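Side-chain contact in heat shock protein 16 (Schizosaccharomyces pombe, PDB 3W1Z), which probably acts as a chaperone that binds unfolded proteins during stress, working as a 16-subunit small heat shock protein assembly: residues F7-P11 and T12-L16. Numbering follows the deposited sequence.
Sequences FGFPP and TVNDL
With chi1 of -62°, Phe-9 sets its CG anti to its own carbonyl carbon, and from there the ring comes to lie near the amide of Asn-14 in the first turn of helix 11-23, whose N-cap is Pro-10. The contact is light: Asn-14 OD1 approaches the ring obliquely, 4.2 Å from Phe-9 CD2, with ring and amide planes 83° apart. The chain enters the helix through the pair Pro-10 and Pro-11. Pro-10 has an extended backbone that suits a residue just outside the helix, and its O receives two weak hydrogen bonds, a bent one from Val-13 N at 3.0 Å and a longer but straighter one from Asn-14 N at 3.4 Å. Pro-11 suits the first turn, where a residue needs no N-H to give to a preceding carbonyl, and its ring already fixes a helical phi. Thr-12 offers an apolar methyl to the proline ring, CG2 meeting Pro-10 CB at 3.7 Å, and branched Val-13 lays CG2 more loosely beside Pro-10 CD. This N-terminal helix also packs against other subunits: Arg-26 of a second subunit touches Phe-9 and Val-13, and the backbone O of that Arg-26 takes a weak hydrogen bond from Asn-14 ND2, a donor the amide supplies. The next i to i+4 bond, and one not weak, runs from Asp-15 N to Pro-11 O, 2.9 Å long, its donor tilted 18° from the carbonyl plane.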
ATOM      1  N   PHE B   7       9.913   5.533  12.739  1.00 83.99           N
ATOM      2  CA  PHE B   7      10.852   5.781  13.834  1.00 77.51           C
ATOM      3  C   PHE B   7      11.193   7.269  13.914  1.00 83.68           C
ATOM      4  O   PHE B   7      10.630   8.067  13.167  1.00 88.10           O
ATOM      5  CB  PHE B   7      12.122   4.948  13.653  1.00 59.67           C
ATOM      6  CG  PHE B   7      11.879   3.460  13.679  1.00 76.72           C
ATOM      7  CD1 PHE B   7      11.871   2.763  14.880  1.00 68.48           C
ATOM      8  CD2 PHE B   7      11.668   2.757  12.502  1.00 75.17           C
ATOM      9  CE1 PHE B   7      11.648   1.395  14.904  1.00 63.62           C
ATOM     10  CE2 PHE B   7      11.446   1.393  12.522  1.00 77.72           C
ATOM     11  CZ  PHE B   7      11.437   0.711  13.724  1.00 64.82           C
ATOM     12  N   GLY B   8      12.101   7.643  14.815  1.00 77.43           N
ATOM     13  CA  GLY B   8      12.379   9.050  15.060  1.00 66.06           C
ATOM     14  C   GLY B   8      12.691   9.814  13.792  1.00 82.83           C
ATOM     15  O   GLY B   8      13.603   9.458  13.047  1.00 81.67           O
ATOM     16  N   PHE B   9      11.915  10.865  13.550  1.00 70.87           N
ATOM     17  CA  PHE B   9      11.983  11.591  12.294  1.00 78.90           C
ATOM     18  C   PHE B   9      13.206  12.491  12.247  1.00 81.35           C
ATOM     19  O   PHE B   9      13.403  13.326  13.138  1.00 88.84           O
ATOM     20  CB  PHE B   9      10.703  12.414  12.078  1.00 75.53           C
ATOM     21  CG  PHE B   9       9.444  11.578  11.981  1.00 68.89           C
ATOM     22  CD1 PHE B   9       9.484  10.290  11.459  1.00 72.61           C
ATOM     23  CD2 PHE B   9       8.220  12.080  12.416  1.00 65.98           C
ATOM     24  CE1 PHE B   9       8.325   9.517  11.378  1.00 70.87           C
ATOM     25  CE2 PHE B   9       7.063  11.313  12.333  1.00 66.56           C
ATOM     26  CZ  PHE B   9       7.118  10.035  11.813  1.00 70.29           C
ATOM     27  N   PRO B  10      14.059  12.285  11.231  1.00 76.53           N
ATOM     28  CA  PRO B  10      15.038  13.319  10.901  1.00 82.29           C
ATOM     29  C   PRO B  10      14.234  14.565  10.574  1.00 87.78           C
ATOM     30  O   PRO B  10      13.208  14.449   9.900  1.00 95.25           O
ATOM     31  CB  PRO B  10      15.701  12.785   9.631  1.00 77.94           C
ATOM     32  CG  PRO B  10      15.485  11.295   9.664  1.00 67.26           C
ATOM     33  CD  PRO B  10      14.154  11.109  10.344  1.00 73.62           C
ATOM     34  N   PRO B  11      14.666  15.737  11.068  1.00 91.74           N
ATOM     35  CA  PRO B  11      13.956  16.999  10.806  1.00 91.05           C
ATOM     36  C   PRO B  11      13.697  17.211   9.309  1.00 91.68           C
ATOM     37  O   PRO B  11      12.690  17.817   8.912  1.00 89.58           O
ATOM     38  CB  PRO B  11      14.940  18.057  11.321  1.00 89.63           C
ATOM     39  CG  PRO B  11      15.696  17.362  12.412  1.00 85.65           C
ATOM     40  CD  PRO B  11      15.830  15.928  11.955  1.00 85.71           C
ATOM     41  N   THR B  12      14.621  16.702   8.496  1.00 94.26           N
ATOM     42  CA  THR B  12      14.521  16.731   7.040  1.00 88.15           C
ATOM     43  C   THR B  12      13.215  16.142   6.511  1.00 92.02           C
ATOM     44  O   THR B  12      12.573  16.732   5.647  1.00 90.80           O
ATOM     45  CB  THR B  12      15.687  15.961   6.401  1.00 84.83           C
ATOM     46  OG1 THR B  12      15.191  14.768   5.783  1.00 85.52           O
ATOM     47  CG2 THR B  12      16.721  15.586   7.455  1.00 77.93           C
ATOM     48  N   VAL B  13      12.850  14.964   7.009  1.00 90.81           N
ATOM     49  CA  VAL B  13      11.608  14.310   6.625  1.00 85.99           C
ATOM     50  C   VAL B  13      10.402  15.150   7.039  1.00 79.78           C
ATOM     51  O   VAL B  13       9.452  15.316   6.266  1.00 80.33           O
ATOM     52  CB  VAL B  13      11.527  12.893   7.232  1.00 86.43           C
ATOM     53  CG1 VAL B  13      10.081  12.443   7.395  1.00 79.40           C
ATOM     54  CG2 VAL B  13      12.312  11.899   6.387  1.00 75.12           C
ATOM     55  N   ASN B  14      10.462  15.691   8.252  1.00 81.47           N
ATOM     56  CA  ASN B  14       9.441  16.607   8.739  1.00 79.98           C
ATOM     57  C   ASN B  14       9.313  17.817   7.808  1.00 82.17           C
ATOM     58  O   ASN B  14       8.245  18.431   7.720  1.00 74.25           O
ATOM     59  CB  ASN B  14       9.748  17.052  10.175  1.00 85.70           C
ATOM     60  CG  ASN B  14       8.579  16.817  11.127  1.00 84.18           C
ATOM     61  OD1 ASN B  14       8.745  16.228  12.197  1.00 81.43           O
ATOM     62  ND2 ASN B  14       7.393  17.281  10.740  1.00 79.48           N
ATOM     63  N   ASP B  15      10.403  18.153   7.119  1.00 87.85           N
ATOM     64  CA  ASP B  15      10.359  19.168   6.073  1.00 76.25           C
ATOM     65  C   ASP B  15       9.681  18.611   4.822  1.00 71.53           C
ATOM     66  O   ASP B  15       8.857  19.281   4.218  1.00 65.82           O
ATOM     67  CB  ASP B  15      11.767  19.657   5.697  1.00 78.39           C
ATOM     68  CG  ASP B  15      12.430  20.467   6.791  1.00 87.74           C
ATOM     69  OD1 ASP B  15      11.752  20.819   7.770  1.00 85.25           O
ATOM     70  OD2 ASP B  15      13.635  20.769   6.664  1.00 92.41           O
ATOM     71  N   LEU B  16      10.054  17.395   4.429  1.00 73.79           N
ATOM     72  CA  LEU B  16       9.483  16.729   3.255  1.00 72.38           C
ATOM     73  C   LEU B  16       7.947  16.714   3.309  1.00 61.34           C
ATOM     74  O   LEU B  16       7.264  16.981   2.306  1.00 68.97           O
ATOM     75  CB  LEU B  16      10.107  15.331   3.102  1.00 74.35           C
ATOM     76  CG  LEU B  16       9.419  14.042   2.622  1.00 73.93           C
ATOM     77  CD1 LEU B  16       8.497  13.430   3.680  1.00 72.92           C
ATOM     78  CD2 LEU B  16       8.689  14.198   1.298  1.00 64.44           C
TER